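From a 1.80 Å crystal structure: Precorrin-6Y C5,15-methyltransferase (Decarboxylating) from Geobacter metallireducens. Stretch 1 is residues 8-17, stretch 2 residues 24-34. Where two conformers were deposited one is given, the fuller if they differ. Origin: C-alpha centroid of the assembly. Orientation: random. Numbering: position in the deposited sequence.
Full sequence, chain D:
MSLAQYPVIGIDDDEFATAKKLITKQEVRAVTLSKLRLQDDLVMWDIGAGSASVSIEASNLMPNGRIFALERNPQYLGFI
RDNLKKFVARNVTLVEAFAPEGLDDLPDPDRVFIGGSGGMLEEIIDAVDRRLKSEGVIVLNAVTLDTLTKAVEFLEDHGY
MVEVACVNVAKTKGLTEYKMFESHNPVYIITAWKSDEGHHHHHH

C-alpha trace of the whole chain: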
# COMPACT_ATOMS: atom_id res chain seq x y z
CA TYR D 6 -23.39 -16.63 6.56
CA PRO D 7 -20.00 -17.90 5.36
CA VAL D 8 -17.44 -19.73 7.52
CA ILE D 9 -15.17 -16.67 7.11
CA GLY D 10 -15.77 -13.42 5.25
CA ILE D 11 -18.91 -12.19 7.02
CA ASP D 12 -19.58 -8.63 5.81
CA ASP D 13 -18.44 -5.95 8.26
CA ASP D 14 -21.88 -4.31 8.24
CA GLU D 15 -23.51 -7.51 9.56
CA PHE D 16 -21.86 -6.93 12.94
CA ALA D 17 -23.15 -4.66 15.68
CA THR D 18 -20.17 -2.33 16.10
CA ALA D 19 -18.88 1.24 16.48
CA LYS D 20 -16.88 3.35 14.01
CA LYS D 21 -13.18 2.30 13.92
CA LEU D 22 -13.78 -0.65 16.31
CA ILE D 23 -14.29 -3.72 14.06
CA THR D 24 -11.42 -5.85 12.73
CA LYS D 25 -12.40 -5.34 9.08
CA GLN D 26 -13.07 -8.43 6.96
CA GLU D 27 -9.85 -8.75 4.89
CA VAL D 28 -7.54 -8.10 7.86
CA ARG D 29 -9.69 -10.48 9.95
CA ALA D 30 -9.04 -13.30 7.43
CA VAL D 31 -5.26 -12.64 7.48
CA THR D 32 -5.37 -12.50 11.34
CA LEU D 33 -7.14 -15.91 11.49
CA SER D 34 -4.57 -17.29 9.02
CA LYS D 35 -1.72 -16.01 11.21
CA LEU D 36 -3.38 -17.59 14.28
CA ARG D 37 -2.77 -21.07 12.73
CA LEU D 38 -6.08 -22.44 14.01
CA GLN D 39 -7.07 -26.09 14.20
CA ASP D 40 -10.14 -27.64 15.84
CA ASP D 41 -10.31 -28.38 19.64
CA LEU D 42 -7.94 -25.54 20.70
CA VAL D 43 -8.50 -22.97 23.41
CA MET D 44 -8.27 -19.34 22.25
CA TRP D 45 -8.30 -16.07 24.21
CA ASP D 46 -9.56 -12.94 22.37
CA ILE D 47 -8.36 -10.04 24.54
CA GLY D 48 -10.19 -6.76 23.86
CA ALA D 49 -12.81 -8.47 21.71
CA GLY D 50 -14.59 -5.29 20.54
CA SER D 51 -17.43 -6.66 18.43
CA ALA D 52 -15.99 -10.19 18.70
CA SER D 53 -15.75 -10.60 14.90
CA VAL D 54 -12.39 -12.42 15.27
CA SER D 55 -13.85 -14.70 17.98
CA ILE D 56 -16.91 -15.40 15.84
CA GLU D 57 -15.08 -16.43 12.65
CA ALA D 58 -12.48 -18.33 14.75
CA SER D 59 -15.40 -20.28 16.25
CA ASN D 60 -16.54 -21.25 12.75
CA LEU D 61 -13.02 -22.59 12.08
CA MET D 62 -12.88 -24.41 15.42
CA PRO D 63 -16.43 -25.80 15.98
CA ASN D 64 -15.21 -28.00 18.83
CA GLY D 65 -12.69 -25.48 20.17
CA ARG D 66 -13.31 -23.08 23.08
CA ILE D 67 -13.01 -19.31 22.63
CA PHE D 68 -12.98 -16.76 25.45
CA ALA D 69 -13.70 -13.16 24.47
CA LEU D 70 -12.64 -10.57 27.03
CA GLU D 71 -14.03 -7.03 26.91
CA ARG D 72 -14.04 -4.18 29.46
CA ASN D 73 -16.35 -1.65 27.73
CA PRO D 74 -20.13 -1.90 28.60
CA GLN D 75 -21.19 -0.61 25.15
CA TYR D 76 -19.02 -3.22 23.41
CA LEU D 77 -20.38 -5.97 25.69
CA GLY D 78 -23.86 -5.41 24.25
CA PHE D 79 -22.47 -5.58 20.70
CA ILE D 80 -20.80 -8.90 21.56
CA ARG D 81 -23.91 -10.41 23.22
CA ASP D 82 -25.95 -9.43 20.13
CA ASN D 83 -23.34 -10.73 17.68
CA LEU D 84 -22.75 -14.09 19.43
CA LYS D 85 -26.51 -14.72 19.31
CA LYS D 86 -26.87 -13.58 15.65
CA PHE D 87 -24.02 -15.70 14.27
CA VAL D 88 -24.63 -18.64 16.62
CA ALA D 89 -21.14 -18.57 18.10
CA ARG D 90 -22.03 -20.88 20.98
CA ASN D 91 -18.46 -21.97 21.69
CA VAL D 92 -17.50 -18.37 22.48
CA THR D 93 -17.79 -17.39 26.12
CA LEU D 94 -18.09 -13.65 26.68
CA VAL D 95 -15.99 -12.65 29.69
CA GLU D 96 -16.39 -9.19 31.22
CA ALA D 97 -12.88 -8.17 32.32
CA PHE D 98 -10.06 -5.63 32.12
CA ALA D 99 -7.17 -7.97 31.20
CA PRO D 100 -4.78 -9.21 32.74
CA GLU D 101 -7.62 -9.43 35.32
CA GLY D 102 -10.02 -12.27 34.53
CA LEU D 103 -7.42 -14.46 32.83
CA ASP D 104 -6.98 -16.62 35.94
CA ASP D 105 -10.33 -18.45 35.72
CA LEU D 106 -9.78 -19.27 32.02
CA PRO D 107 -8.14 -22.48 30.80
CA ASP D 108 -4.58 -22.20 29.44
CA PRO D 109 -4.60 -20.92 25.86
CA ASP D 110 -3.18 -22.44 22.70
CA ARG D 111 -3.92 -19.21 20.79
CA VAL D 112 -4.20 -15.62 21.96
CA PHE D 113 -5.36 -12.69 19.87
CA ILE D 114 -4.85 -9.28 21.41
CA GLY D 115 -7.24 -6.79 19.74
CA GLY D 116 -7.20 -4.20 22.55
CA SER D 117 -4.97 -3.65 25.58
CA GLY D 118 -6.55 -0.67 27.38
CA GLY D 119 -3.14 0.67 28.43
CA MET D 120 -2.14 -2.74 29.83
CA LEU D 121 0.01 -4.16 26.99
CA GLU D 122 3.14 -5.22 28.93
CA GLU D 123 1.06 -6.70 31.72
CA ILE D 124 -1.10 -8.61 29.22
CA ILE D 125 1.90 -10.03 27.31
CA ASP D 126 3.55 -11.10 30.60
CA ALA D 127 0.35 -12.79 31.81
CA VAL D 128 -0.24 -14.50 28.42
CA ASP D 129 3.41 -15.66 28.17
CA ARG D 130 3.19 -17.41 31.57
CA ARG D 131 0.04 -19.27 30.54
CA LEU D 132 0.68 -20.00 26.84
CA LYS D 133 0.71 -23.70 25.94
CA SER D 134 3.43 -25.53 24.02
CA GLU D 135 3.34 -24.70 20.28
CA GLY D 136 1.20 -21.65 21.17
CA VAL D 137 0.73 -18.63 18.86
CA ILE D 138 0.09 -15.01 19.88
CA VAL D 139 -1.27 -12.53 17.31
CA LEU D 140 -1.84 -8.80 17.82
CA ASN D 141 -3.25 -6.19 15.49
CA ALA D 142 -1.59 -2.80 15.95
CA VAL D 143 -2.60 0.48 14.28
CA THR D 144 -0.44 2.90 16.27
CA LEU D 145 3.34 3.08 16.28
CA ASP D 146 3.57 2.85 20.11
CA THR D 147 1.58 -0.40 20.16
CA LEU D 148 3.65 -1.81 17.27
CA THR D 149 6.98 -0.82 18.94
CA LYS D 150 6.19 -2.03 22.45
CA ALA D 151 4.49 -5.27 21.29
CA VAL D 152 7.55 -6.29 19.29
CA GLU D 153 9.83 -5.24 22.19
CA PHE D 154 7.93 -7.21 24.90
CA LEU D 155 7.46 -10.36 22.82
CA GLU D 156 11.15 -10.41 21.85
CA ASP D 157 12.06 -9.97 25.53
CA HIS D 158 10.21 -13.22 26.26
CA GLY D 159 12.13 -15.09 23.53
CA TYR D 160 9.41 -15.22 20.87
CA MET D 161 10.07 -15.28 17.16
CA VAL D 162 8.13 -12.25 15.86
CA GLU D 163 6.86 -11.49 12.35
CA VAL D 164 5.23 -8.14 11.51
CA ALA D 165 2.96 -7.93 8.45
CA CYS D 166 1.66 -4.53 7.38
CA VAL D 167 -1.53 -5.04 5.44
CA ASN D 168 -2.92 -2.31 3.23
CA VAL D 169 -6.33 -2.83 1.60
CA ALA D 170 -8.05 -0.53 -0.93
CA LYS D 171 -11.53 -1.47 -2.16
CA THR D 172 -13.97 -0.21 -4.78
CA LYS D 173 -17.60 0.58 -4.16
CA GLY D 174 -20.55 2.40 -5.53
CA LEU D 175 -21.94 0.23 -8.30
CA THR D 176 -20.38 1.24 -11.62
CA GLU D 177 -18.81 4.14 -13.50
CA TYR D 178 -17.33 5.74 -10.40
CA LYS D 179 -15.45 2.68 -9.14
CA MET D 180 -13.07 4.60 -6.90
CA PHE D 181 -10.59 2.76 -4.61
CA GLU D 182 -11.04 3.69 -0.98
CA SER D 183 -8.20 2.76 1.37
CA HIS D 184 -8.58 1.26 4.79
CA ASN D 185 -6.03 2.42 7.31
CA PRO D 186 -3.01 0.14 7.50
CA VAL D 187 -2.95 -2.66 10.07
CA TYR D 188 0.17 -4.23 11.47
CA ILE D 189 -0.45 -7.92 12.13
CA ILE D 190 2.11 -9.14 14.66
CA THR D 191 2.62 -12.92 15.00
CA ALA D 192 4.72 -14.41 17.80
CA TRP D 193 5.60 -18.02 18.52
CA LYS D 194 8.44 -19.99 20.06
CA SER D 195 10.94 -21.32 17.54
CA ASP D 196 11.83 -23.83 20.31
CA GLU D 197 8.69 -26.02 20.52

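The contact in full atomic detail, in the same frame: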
# COMPACT_ATOMS: atom_id res chain seq x y z
N VAL D 8 -18.33 -19.29 6.45
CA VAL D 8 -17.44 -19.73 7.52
C VAL D 8 -16.50 -18.59 7.95
O VAL D 8 -16.32 -18.32 9.14
CB VAL D 8 -16.66 -21.05 7.16
CG1 VAL D 8 -15.68 -20.88 5.99
CG2 VAL D 8 -15.94 -21.63 8.37
N ILE D 9 -15.91 -17.93 6.95
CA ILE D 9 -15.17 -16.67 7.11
C ILE D 9 -15.57 -15.72 5.98
O ILE D 9 -16.06 -16.14 4.92
CB ILE D 9 -13.61 -16.86 7.18
CG1 ILE D 9 -13.03 -17.32 5.84
CG2 ILE D 9 -13.19 -17.78 8.37
CD1 ILE D 9 -11.51 -17.28 5.76
N GLY D 10 -15.38 -14.43 6.22
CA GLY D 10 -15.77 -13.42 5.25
C GLY D 10 -17.16 -12.86 5.43
O GLY D 10 -17.77 -12.43 4.44
N ILE D 11 -17.65 -12.87 6.67
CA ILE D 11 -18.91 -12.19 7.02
C ILE D 11 -18.71 -10.69 6.79
O ILE D 11 -17.70 -10.13 7.21
CB ILE D 11 -19.33 -12.48 8.49
CG1 ILE D 11 -19.49 -13.99 8.74
CG2 ILE D 11 -20.66 -11.78 8.81
CD1 ILE D 11 -19.40 -14.40 10.20
N ASP D 12 -19.65 -10.06 6.10
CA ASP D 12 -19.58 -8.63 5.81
C ASP D 12 -19.51 -7.81 7.09
O ASP D 12 -20.23 -8.11 8.05
CB ASP D 12 -20.79 -8.19 4.97
CG ASP D 12 -20.61 -6.80 4.40
OD1 ASP D 12 -19.88 -6.66 3.39
OD2 ASP D 12 -21.19 -5.84 4.95
N ASP D 13 -18.65 -6.79 7.10
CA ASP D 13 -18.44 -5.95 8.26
C ASP D 13 -19.75 -5.37 8.80
O ASP D 13 -19.97 -5.35 10.03
CB ASP D 13 -17.49 -4.80 7.94
CG ASP D 13 -16.03 -5.25 7.76
OD1 ASP D 13 -15.66 -6.36 8.18
OD2 ASP D 13 -15.26 -4.44 7.20
N ASP D 14 -20.63 -4.97 7.88
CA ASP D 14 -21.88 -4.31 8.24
C ASP D 14 -22.96 -5.24 8.82
O ASP D 14 -24.04 -4.79 9.19
CB ASP D 14 -22.39 -3.51 7.03
CG ASP D 14 -21.43 -2.38 6.64
OD1 ASP D 14 -20.64 -1.93 7.49
OD2 ASP D 14 -21.47 -1.94 5.47
N GLU D 15 -22.63 -6.53 8.92
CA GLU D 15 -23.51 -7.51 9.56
C GLU D 15 -23.25 -7.60 11.05
O GLU D 15 -23.97 -8.28 11.77
CB GLU D 15 -23.34 -8.90 8.94
CG GLU D 15 -23.81 -9.02 7.50
CD GLU D 15 -25.32 -9.14 7.37
OE1 GLU D 15 -26.02 -9.41 8.37
OE2 GLU D 15 -25.82 -8.98 6.24
N PHE D 16 -22.20 -6.92 11.52
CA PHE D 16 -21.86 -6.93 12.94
C PHE D 16 -22.37 -5.65 13.59
O PHE D 16 -22.28 -4.57 13.01
CB PHE D 16 -20.34 -7.01 13.16
CG PHE D 16 -19.71 -8.30 12.70
CD1 PHE D 16 -19.59 -9.37 13.58
CD2 PHE D 16 -19.23 -8.44 11.41
CE1 PHE D 16 -19.01 -10.58 13.17
CE2 PHE D 16 -18.63 -9.63 11.00
CZ PHE D 16 -18.54 -10.70 11.88
N ALA D 17 -22.87 -5.79 14.82
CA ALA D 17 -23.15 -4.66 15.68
C ALA D 17 -21.80 -4.16 16.17
O ALA D 17 -21.03 -4.90 16.80
CB ALA D 17 -24.03 -5.08 16.85
N THR D 24 -12.52 -5.30 13.53
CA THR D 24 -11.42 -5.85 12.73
C THR D 24 -12.08 -6.11 11.38
O THR D 24 -12.93 -7.00 11.27
CB THR D 24 -10.87 -7.16 13.34
OG1 THR D 24 -10.43 -6.90 14.67
CG2 THR D 24 -9.71 -7.71 12.54
N LYS D 25 -11.73 -5.31 10.39
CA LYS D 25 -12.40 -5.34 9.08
C LYS D 25 -12.12 -6.67 8.40
O LYS D 25 -11.11 -7.30 8.69
CB LYS D 25 -11.94 -4.18 8.22
CG LYS D 25 -12.21 -2.80 8.86
CD LYS D 25 -12.17 -1.68 7.84
CE LYS D 25 -12.00 -0.35 8.53
NZ LYS D 25 -13.25 0.01 9.24
N GLN D 26 -13.00 -7.07 7.49
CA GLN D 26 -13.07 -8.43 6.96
C GLN D 26 -11.78 -9.04 6.39
O GLN D 26 -11.43 -10.17 6.75
CB GLN D 26 -14.20 -8.48 5.93
CG GLN D 26 -14.43 -9.82 5.28
CD GLN D 26 -14.93 -9.65 3.87
OE1 GLN D 26 -14.21 -9.90 2.92
NE2 GLN D 26 -16.17 -9.17 3.73
N GLU D 27 -11.10 -8.31 5.51
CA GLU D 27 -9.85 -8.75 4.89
C GLU D 27 -8.75 -9.02 5.91
O GLU D 27 -8.15 -10.11 5.91
CB GLU D 27 -9.41 -7.73 3.84
CG GLU D 27 -10.45 -7.50 2.71
CD GLU D 27 -11.55 -6.50 3.06
OE1 GLU D 27 -11.55 -5.87 4.16
OE2 GLU D 27 -12.46 -6.36 2.22
N VAL D 28 -8.52 -8.04 6.78
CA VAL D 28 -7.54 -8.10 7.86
C VAL D 28 -7.91 -9.22 8.86
O VAL D 28 -7.05 -9.92 9.36
CB VAL D 28 -7.38 -6.71 8.54
CG1 VAL D 28 -6.78 -6.83 9.93
CG2 VAL D 28 -6.51 -5.80 7.66
N ARG D 29 -9.20 -9.38 9.12
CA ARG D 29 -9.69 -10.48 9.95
C ARG D 29 -9.25 -11.83 9.40
O ARG D 29 -8.76 -12.65 10.13
CB ARG D 29 -11.22 -10.42 10.05
CG ARG D 29 -11.82 -11.24 11.19
CD ARG D 29 -13.34 -11.22 11.08
NE ARG D 29 -13.88 -9.86 11.00
CZ ARG D 29 -14.90 -9.50 10.21
NH1 ARG D 29 -15.50 -10.38 9.44
NH2 ARG D 29 -15.31 -8.23 10.19
N ALA D 30 -9.45 -12.05 8.10
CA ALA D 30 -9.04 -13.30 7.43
C ALA D 30 -7.54 -13.54 7.59
O ALA D 30 -7.13 -14.62 7.99
CB ALA D 30 -9.43 -13.28 5.97
N VAL D 31 -6.73 -12.52 7.31
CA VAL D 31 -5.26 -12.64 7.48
C VAL D 31 -4.90 -12.95 8.95
O VAL D 31 -4.04 -13.79 9.22
CB VAL D 31 -4.51 -11.35 7.03
CG1 VAL D 31 -3.00 -11.55 7.11
CG2 VAL D 31 -4.92 -10.95 5.61
N THR D 32 -5.59 -12.29 9.87
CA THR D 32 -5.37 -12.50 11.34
C THR D 32 -5.64 -13.97 11.72
O THR D 32 -4.81 -14.61 12.39
CB THR D 32 -6.26 -11.54 12.15
OG1 THR D 32 -5.87 -10.20 11.89
CG2 THR D 32 -6.17 -11.80 13.66
N LEU D 33 -6.76 -14.51 11.25
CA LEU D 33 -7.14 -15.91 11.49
C LEU D 33 -6.14 -16.89 10.88
O LEU D 33 -5.78 -17.87 11.52
CB LEU D 33 -8.55 -16.17 10.95
CG LEU D 33 -9.65 -15.46 11.76
CD1 LEU D 33 -10.90 -15.40 10.94
CD2 LEU D 33 -9.87 -16.10 13.13
N SER D 34 -5.69 -16.60 9.66
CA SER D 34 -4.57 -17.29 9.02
C SER D 34 -3.32 -17.32 9.90
O SER D 34 -2.75 -18.38 10.14
CB SER D 34 -4.24 -16.63 7.67
OG SER D 34 -3.64 -17.53 6.78
O HOH W 1 -12.80 -12.64 7.16
O HOH W 2 -13.94 -4.55 4.91

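Stretch 1 is an irregular loop with a short 3-10 turn at 13-15, laid against the first turns of the helix that begins at Gln-26 and continues past Ser-34. Gly-10 CA lies 5.9 Å from Gln-26 CA, and Ile-9 CA 7.0 Å from Ala-30 CA, so the loop passes from the second turn of the helix toward its N-terminus as its own sequence advances.

Ile-9 points toward the helix, and its CG2 lies 4.2 Å from CD1 of Leu-33, a small apolar contact at the far end of the interface. Gly-10 follows with phi/psi of 92/28, where a CB would be jammed against the carbonyl O of Ile-9; the backbone itself calls for glycine. A water joins the two stretches here, donating to Gln-26 O at 2.9 Å and weakly accepting from Gly-10 N at 3.3 Å.

Ile-11 contributes its backbone: Arg-29 NH1 donates to Ile-11 O at 3.1 Å with a good angle of 159°, meeting it near the guanidinium plane. Asp-12 directs its CB away from the helix and turns to its own stretch, where its OD2 accepts from Asp-14 N at 3.1 Å.

Asp-13 is the polar hub. Its OD1 forms a salt bridge with Arg-29 NH2 (2.8 Å) and takes a weak hydrogen bond from Gln-26 N (2.8 Å), an amide at the start of the helix, where NH groups lack partners from a preceding turn. OD2 accepts from a second water, 2.6 Å away, which also donates to Glu-27 OE1 at 2.8 Å. Arg-29 is further steadied by its own stretch, NH2 donating to Thr-24 O at 2.9 Å.

Finally, Phe-16 points toward the helix and places CZ over one face of that guanidinium, with CE2 3.6 Å from Arg-29 NH1. The rule is a buried arginine held by carbonyls, a carboxylate and an aromatic ring.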